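Local coordinates for protein AGR_L_2016p (Agrobacterium tumefaciens, PDB 2GVH) that probably hydrolyses the thioester bond of acyl-CoA molecules, releasing free coenzyme A and the carboxylic acid, as a double-hotdog thioesterase, at residues A113-I116 with Q121-C124; F212-A215 with G219-V222; H227-G232 with T257-M262. One frame throughout, in Å; residues are numbered along the deposited sequence.

Contact 1: A113-I116 with Q121-C124; sequences AETI and QHTC
His122 offers one face of its imidazole to the methyl of Thr115, and the ring is worth following outward from the backbone. Its CB lies 4.0 Å from Ala113 O, the same oxygen that takes the backbone N-H of His122 in a nearly straight bond (N to O 2.8 Å, 173° at the hydrogen). Beyond CG, the CE1 side of the ring carries the contact: Thr115 CG2 stands 3.6 Å from His122 CE1 and over one ring face, a CH-pi contact displaced toward the rim. With CG2 anti to its own carbonyl carbon, Thr115 presents that methyl to the ring, while its OG1 bonds to Ile117 O and Gln120 N in the turn. At the tip, His122 NE2 makes a weak hydrogen bond to Gln120 OE1.

Ala113 O also receives a CA-H contact from Gln121, and Ala113 N is weakly bonded to Thr123 OG1 at 3.2 Å. Glu114 and Gln121 form a non-hydrogen-bonded antiparallel pair; the carboxylate of Glu114 turns to a salt bridge with Arg119. The contact lies at the turn end of the hairpin of strands 104-115 and 121-133 in the first hotdog sheet, where strand 89-100 flanks 104-115 and its His89 touches Ala113, Thr115 and the His122 ring.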
loop_
_atom_site.group_PDB
_atom_site.type_symbol
_atom_site.label_atom_id
_atom_site.label_comp_id
_atom_site.label_asym_id
_atom_site.label_seq_id
_atom_site.Cartn_x
_atom_site.Cartn_y
_atom_site.Cartn_z
ATOM N N ALA B 113 -2.386 22.451 -4.464
ATOM C CA ALA B 113 -3.352 21.637 -5.139
ATOM C C ALA B 113 -3.973 22.445 -6.250
ATOM O O ALA B 113 -4.403 23.572 -6.019
ATOM C CB ALA B 113 -4.404 21.175 -4.151
ATOM N N GLU B 114 -4.014 21.881 -7.455
ATOM C CA GLU B 114 -4.680 22.508 -8.592
ATOM C C GLU B 114 -5.782 21.595 -9.100
ATOM O O GLU B 114 -5.541 20.404 -9.232
ATOM C CB GLU B 114 -3.669 22.767 -9.698
ATOM C CG GLU B 114 -2.794 23.956 -9.443
ATOM C CD GLU B 114 -1.686 24.151 -10.477
ATOM O OE1 GLU B 114 -1.880 23.828 -11.679
ATOM O OE2 GLU B 114 -0.607 24.648 -10.072
ATOM N N THR B 115 -6.973 22.123 -9.399
ATOM C CA THR B 115 -8.037 21.270 -9.903
ATOM C C THR B 115 -7.553 20.604 -11.169
ATOM O O THR B 115 -6.778 21.189 -11.922
ATOM C CB THR B 115 -9.362 22.004 -10.242
ATOM O OG1 THR B 115 -9.105 23.084 -11.129
ATOM C CG2 THR B 115 -10.042 22.512 -9.024
ATOM N N ILE B 116 -8.015 19.380 -11.394
ATOM C CA ILE B 116 -7.731 18.666 -12.608
ATOM C C ILE B 116 -8.477 19.364 -13.721
ATOM O O ILE B 116 -7.903 19.620 -14.768
ATOM C CB ILE B 116 -8.154 17.176 -12.501
ATOM C CG1 ILE B 116 -7.257 16.459 -11.502
ATOM C CG2 ILE B 116 -8.112 16.496 -13.863
ATOM C CD1 ILE B 116 -7.779 15.176 -11.026
ATOM N N GLN B 121 -5.801 26.946 -8.575
ATOM C CA GLN B 121 -5.107 26.671 -7.340
ATOM C C GLN B 121 -6.064 26.776 -6.148
ATOM O O GLN B 121 -6.661 27.823 -5.917
ATOM C CB GLN B 121 -3.970 27.623 -7.137
ATOM C CG GLN B 121 -3.220 28.029 -8.356
ATOM C CD GLN B 121 -2.220 29.090 -7.964
ATOM O OE1 GLN B 121 -2.535 30.294 -7.962
ATOM N NE2 GLN B 121 -1.035 28.654 -7.534
ATOM N N HIS B 122 -6.190 25.684 -5.392
ATOM C CA HIS B 122 -7.126 25.618 -4.293
ATOM C C HIS B 122 -6.457 25.639 -2.942
ATOM O O HIS B 122 -7.057 26.054 -1.947
ATOM C CB HIS B 122 -7.967 24.366 -4.371
ATOM C CG HIS B 122 -9.217 24.552 -5.141
ATOM N ND1 HIS B 122 -10.201 23.594 -5.198
ATOM C CD2 HIS B 122 -9.649 25.587 -5.895
ATOM C CE1 HIS B 122 -11.181 24.026 -5.968
ATOM N NE2 HIS B 122 -10.870 25.236 -6.399
ATOM N N THR B 123 -5.236 25.147 -2.871
ATOM C CA THR B 123 -4.501 25.239 -1.612
ATOM C C THR B 123 -3.109 25.703 -1.876
ATOM O O THR B 123 -2.629 25.650 -2.989
ATOM C CB THR B 123 -4.307 23.898 -0.806
ATOM O OG1 THR B 123 -3.363 23.060 -1.476
ATOM C CG2 THR B 123 -5.642 23.145 -0.507
ATOM N N CYS B 124 -2.451 26.088 -0.804
ATOM C CA CYS B 124 -1.111 26.530 -0.885
ATOM C C CYS B 124 -0.432 26.512 0.474
ATOM O O CYS B 124 0.017 27.528 0.971
ATOM C CB CYS B 124 -1.100 27.925 -1.433
ATOM S SG CYS B 124 0.584 28.361 -1.762
#

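Contact 2: F212-A215 with G219-V222; sequences FARA and GEIV
Charge attraction joins Arg214 to Glu220, and it does so at long range. Arg214 NH2 lies 3.6 Å from Glu220 OE2, a stretched salt bridge, and Arg214 NH1 stands equally far, 3.6 Å, from Glu220 OE1. The guanidinium and carboxylate planes are turned 41° apart, so the two groups miss the coplanar, two-pronged pairing that these ions can make. The side chains approach from opposite directions. That of Glu220 is extended beyond CG, whereas the arginine reaches across by a bend at chi3 (-83°), which turns its end toward the acid. Arg214 NH2 also makes a long, weak pair with Glu217 OE2, so the guanidinium lies between two acids, neither close.

Hydrogen bonding holds the acid from another quarter: Glu220 OE1 accepts the backbone N-H of Glu217, in the short connection between the two segments, a firmer hold than the long ion pair and one that would help to orient the carboxylate.

In packing terms the contact is small, 70 Å² in all, but Ser244 of strand 235-246 touches both side chains, and His253 of strand 252-264 touches the arginine. The pair thus spans the link from strand 202-211 to strand 220-231 in the second hotdog sheet, with Phe212 at the start of that link resting on Ala182 and Ile183 of helix 179-198.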
loop_
_atom_site.group_PDB
_atom_site.type_symbol
_atom_site.label_atom_id
_atom_site.label_comp_id
_atom_site.label_asym_id
_atom_site.label_seq_id
_atom_site.Cartn_x
_atom_site.Cartn_y
_atom_site.Cartn_z
ATOM N N PHE B 212 14.177 -0.944 -21.218
ATOM C CA PHE B 212 14.808 -0.574 -19.962
ATOM C C PHE B 212 16.295 -0.735 -20.063
ATOM O O PHE B 212 16.749 -1.807 -20.412
ATOM C CB PHE B 212 14.303 -1.446 -18.827
ATOM C CG PHE B 212 12.944 -1.105 -18.382
ATOM C CD1 PHE B 212 12.748 -0.097 -17.456
ATOM C CD2 PHE B 212 11.834 -1.804 -18.867
ATOM C CE1 PHE B 212 11.450 0.215 -17.024
ATOM C CE2 PHE B 212 10.559 -1.492 -18.446
ATOM C CZ PHE B 212 10.362 -0.478 -17.534
ATOM N N ALA B 213 17.051 0.310 -19.733
ATOM C CA ALA B 213 18.527 0.244 -19.879
ATOM C C ALA B 213 19.183 -0.417 -18.686
ATOM O O ALA B 213 20.106 -1.178 -18.849
ATOM C CB ALA B 213 19.143 1.619 -20.133
ATOM N N ARG B 214 18.712 -0.125 -17.484
ATOM C CA ARG B 214 19.178 -0.836 -16.295
ATOM C C ARG B 214 18.011 -1.035 -15.338
ATOM O O ARG B 214 16.953 -0.473 -15.536
ATOM C CB ARG B 214 20.383 -0.128 -15.625
ATOM C CG ARG B 214 20.061 1.123 -14.855
ATOM C CD ARG B 214 21.330 1.790 -14.247
ATOM N NE ARG B 214 21.808 1.236 -12.969
ATOM C CZ ARG B 214 21.132 1.268 -11.816
ATOM N NH1 ARG B 214 19.908 1.805 -11.747
ATOM N NH2 ARG B 214 21.677 0.740 -10.722
ATOM N N ALA B 215 18.208 -1.867 -14.328
ATOM C CA ALA B 215 17.185 -2.119 -13.337
ATOM C C ALA B 215 17.355 -1.098 -12.224
ATOM O O ALA B 215 18.485 -0.650 -11.935
ATOM C CB ALA B 215 17.291 -3.537 -12.813
ATOM N N GLY B 219 17.207 1.268 -2.791
ATOM C CA GLY B 219 17.742 2.477 -2.139
ATOM C C GLY B 219 17.795 3.724 -3.023
ATOM O O GLY B 219 18.641 4.630 -2.814
ATOM N N GLU B 220 16.900 3.787 -4.012
ATOM C CA GLU B 220 16.986 4.825 -5.037
ATOM C C GLU B 220 15.691 5.601 -5.209
ATOM O O GLU B 220 14.588 5.113 -4.851
ATOM C CB GLU B 220 17.398 4.224 -6.395
ATOM C CG GLU B 220 18.780 3.551 -6.431
ATOM C CD GLU B 220 19.154 2.960 -7.790
ATOM O OE1 GLU B 220 18.263 2.653 -8.615
ATOM O OE2 GLU B 220 20.359 2.784 -8.030
ATOM N N ILE B 221 15.827 6.811 -5.755
ATOM C CA ILE B 221 14.646 7.519 -6.235
ATOM C C ILE B 221 14.507 7.389 -7.738
ATOM O O ILE B 221 15.512 7.277 -8.437
ATOM C CB ILE B 221 14.615 8.986 -5.818
ATOM C CG1 ILE B 221 15.903 9.700 -6.242
ATOM C CG2 ILE B 221 14.434 9.079 -4.345
ATOM C CD1 ILE B 221 15.691 11.127 -6.566
ATOM N N VAL B 222 13.268 7.324 -8.219
ATOM C CA VAL B 222 13.003 7.515 -9.630
ATOM C C VAL B 222 12.771 9.012 -9.882
ATOM O O VAL B 222 12.279 9.729 -9.009
ATOM C CB VAL B 222 11.758 6.742 -10.112
ATOM C CG1 VAL B 222 12.008 5.237 -10.110
ATOM C CG2 VAL B 222 10.543 7.103 -9.273
#

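Contact 3: H227-G232 with T257-M262; sequences HVERVG and TGHFTM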
loop_
_atom_site.group_PDB
_atom_site.type_symbol
_atom_site.label_atom_id
_atom_site.label_comp_id
_atom_site.label_asym_id
_atom_site.label_seq_id
_atom_site.Cartn_x
_atom_site.Cartn_y
_atom_site.Cartn_z
ATOM N N HIS B 227 6.574 15.576 -20.980
ATOM C CA HIS B 227 6.157 16.798 -21.683
ATOM C C HIS B 227 5.420 16.410 -22.934
ATOM O O HIS B 227 5.641 15.341 -23.473
ATOM C CB HIS B 227 7.365 17.654 -22.050
ATOM C CG HIS B 227 8.152 17.086 -23.174
ATOM N ND1 HIS B 227 7.896 17.399 -24.493
ATOM C CD2 HIS B 227 9.142 16.165 -23.186
ATOM C CE1 HIS B 227 8.721 16.716 -25.270
ATOM N NE2 HIS B 227 9.490 15.963 -24.501
ATOM N N VAL B 228 4.564 17.299 -23.416
ATOM C CA VAL B 228 3.716 17.003 -24.561
ATOM C C VAL B 228 4.547 17.149 -25.808
ATOM O O VAL B 228 5.249 18.152 -25.976
ATOM C CB VAL B 228 2.477 17.933 -24.555
ATOM C CG1 VAL B 228 1.674 17.797 -25.811
ATOM C CG2 VAL B 228 1.608 17.613 -23.350
ATOM N N GLU B 229 4.486 16.138 -26.667
ATOM C CA GLU B 229 5.203 16.129 -27.944
ATOM C C GLU B 229 4.343 16.623 -29.082
ATOM O O GLU B 229 4.812 17.417 -29.905
ATOM C CB GLU B 229 5.563 14.700 -28.328
ATOM C CG GLU B 229 6.864 14.183 -27.813
ATOM C CD GLU B 229 7.016 12.695 -28.090
ATOM O OE1 GLU B 229 6.069 11.873 -27.776
ATOM O OE2 GLU B 229 8.100 12.362 -28.630
ATOM N N ARG B 230 3.133 16.065 -29.203
ATOM C CA ARG B 230 2.199 16.485 -30.242
ATOM C C ARG B 230 0.752 16.453 -29.777
ATOM O O ARG B 230 0.411 15.718 -28.853
ATOM C CB ARG B 230 2.413 15.718 -31.567
ATOM C CG ARG B 230 2.222 14.213 -31.543
ATOM N N VAL B 231 -0.082 17.267 -30.414
ATOM C CA VAL B 231 -1.465 17.434 -30.015
ATOM C C VAL B 231 -2.385 17.134 -31.182
ATOM O O VAL B 231 -2.314 17.784 -32.222
ATOM C CB VAL B 231 -1.729 18.871 -29.550
ATOM C CG1 VAL B 231 -3.191 19.040 -29.127
ATOM C CG2 VAL B 231 -0.800 19.247 -28.413
ATOM N N GLY B 232 -3.245 16.142 -31.014
ATOM C CA GLY B 232 -4.303 15.862 -31.990
ATOM C C GLY B 232 -5.525 16.689 -31.671
ATOM O O GLY B 232 -5.435 17.686 -30.940
ATOM N N THR B 257 12.797 5.388 -21.715
ATOM C CA THR B 257 12.010 6.417 -22.359
ATOM C C THR B 257 10.717 5.791 -22.866
ATOM O O THR B 257 10.740 4.717 -23.454
ATOM C CB THR B 257 12.788 7.017 -23.524
ATOM O OG1 THR B 257 14.041 7.531 -23.033
ATOM C CG2 THR B 257 11.983 8.139 -24.202
ATOM N N GLY B 258 9.585 6.452 -22.631
ATOM C CA GLY B 258 8.299 5.940 -23.054
ATOM C C GLY B 258 7.504 7.006 -23.762
ATOM O O GLY B 258 7.698 8.204 -23.535
ATOM N N HIS B 259 6.607 6.585 -24.629
ATOM C CA HIS B 259 5.671 7.509 -25.264
ATOM C C HIS B 259 4.284 6.978 -24.985
ATOM O O HIS B 259 3.987 5.808 -25.296
ATOM C CB HIS B 259 5.932 7.597 -26.761
ATOM C CG HIS B 259 7.305 8.088 -27.087
ATOM N ND1 HIS B 259 7.565 9.402 -27.437
ATOM C CD2 HIS B 259 8.503 7.457 -27.055
ATOM C CE1 HIS B 259 8.863 9.543 -27.635
ATOM N NE2 HIS B 259 9.456 8.382 -27.407
ATOM N N PHE B 260 3.454 7.834 -24.387
ATOM C CA PHE B 260 2.074 7.494 -24.063
ATOM C C PHE B 260 1.085 8.374 -24.816
ATOM O O PHE B 260 1.307 9.570 -25.051
ATOM C CB PHE B 260 1.848 7.612 -22.558
ATOM C CG PHE B 260 2.863 6.861 -21.735
ATOM C CD1 PHE B 260 4.055 7.470 -21.339
ATOM C CD2 PHE B 260 2.616 5.543 -21.344
ATOM C CE1 PHE B 260 4.991 6.779 -20.574
ATOM C CE2 PHE B 260 3.547 4.817 -20.574
ATOM C CZ PHE B 260 4.761 5.465 -20.203
ATOM N N THR B 261 -0.028 7.768 -25.208
ATOM C CA THR B 261 -1.070 8.565 -25.818
ATOM C C THR B 261 -2.169 8.758 -24.796
ATOM O O THR B 261 -2.646 7.792 -24.204
ATOM C CB THR B 261 -1.537 7.960 -27.135
ATOM O OG1 THR B 261 -0.436 7.981 -28.038
ATOM C CG2 THR B 261 -2.684 8.765 -27.758
HETATM N N MSE B 262 -2.531 10.018 -24.572
HETATM C CA MSE B 262 -3.555 10.374 -23.584
HETATM C C MSE B 262 -4.760 10.993 -24.274
HETATM O O MSE B 262 -4.612 11.717 -25.228
HETATM C CB MSE B 262 -2.972 11.374 -22.587
HETATM C CG MSE B 262 -1.781 10.840 -21.755
HETATM SE SE MSE B 262 -2.274 9.465 -20.340
HETATM C CE MSE B 262 -3.521 10.230 -19.390
#
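A histidine-carboxylate hydrogen bond joins two strands that are not neighbours in their sheet: Glu229 and His259 meet over strand 235-246, although their CA atoms are 9.0 Å apart. His259 ND1 donates to Glu229 OE1 at 2.9 Å, with an angle of 161° at the hydrogen. The acceptor lies almost exactly in the plane of the imidazole, so the ring is engaged at its edge. At the acid, the N-H arrives on the syn side of OE1 but 25° out of the carboxylate plane, and the two flat groups are turned 28° against each other.

The second oxygen remains close to the ring as well: Glu229 OE2 is 3.1 Å from His259 CE1, so the carboxylate lies along the ND1-CE1 edge and does not point a single oxygen at it. Reach comes mainly from the glutamate, whose chain runs straight out beyond CG and meets the histidine side chain at about a right angle. Glu229 OE1 has another partner, the hydroxyl of Ser237, on the intervening strand. Two bonds thus converge on one oxygen and would be expected to limit rotation of the carboxylate. On the histidine side, the bond uses the ND1-H and so favours one way round for the imidazole.

Glu229 and Arg230 both face Ser237, a classic beta bulge in strand 220-231. Gln239, also on strand 235-246, touches both Glu229 and His259. On the far flank His259 packs against Glu208 of strand 202-211, while the next residue, Phe260, lies against Met186 and Thr187 of helix 179-198, the long helix that packs on this second hotdog sheet.

In the fold
The three contacts are spread over the two hotdog halves of the chain. Contact 1 lies at a hairpin turn in the first sheet; contacts 2 and 3 belong to the second, which repeats the same 1-3-4-5-2 strand order. Strand 220-231 serves both of these, entering through contact 2 and leaving through contact 3; the centres of contacts 2 and 3 are about 22 Å apart and their nearest atoms about 6 Å. Contact 1 is about 24 Å from contact 3 between centres and about 31 Å from contact 2, with contacts 1 and 2 on opposite sides of the chain's centre. No two of them touch, and each pairs residues of the sheets or their connecting loops.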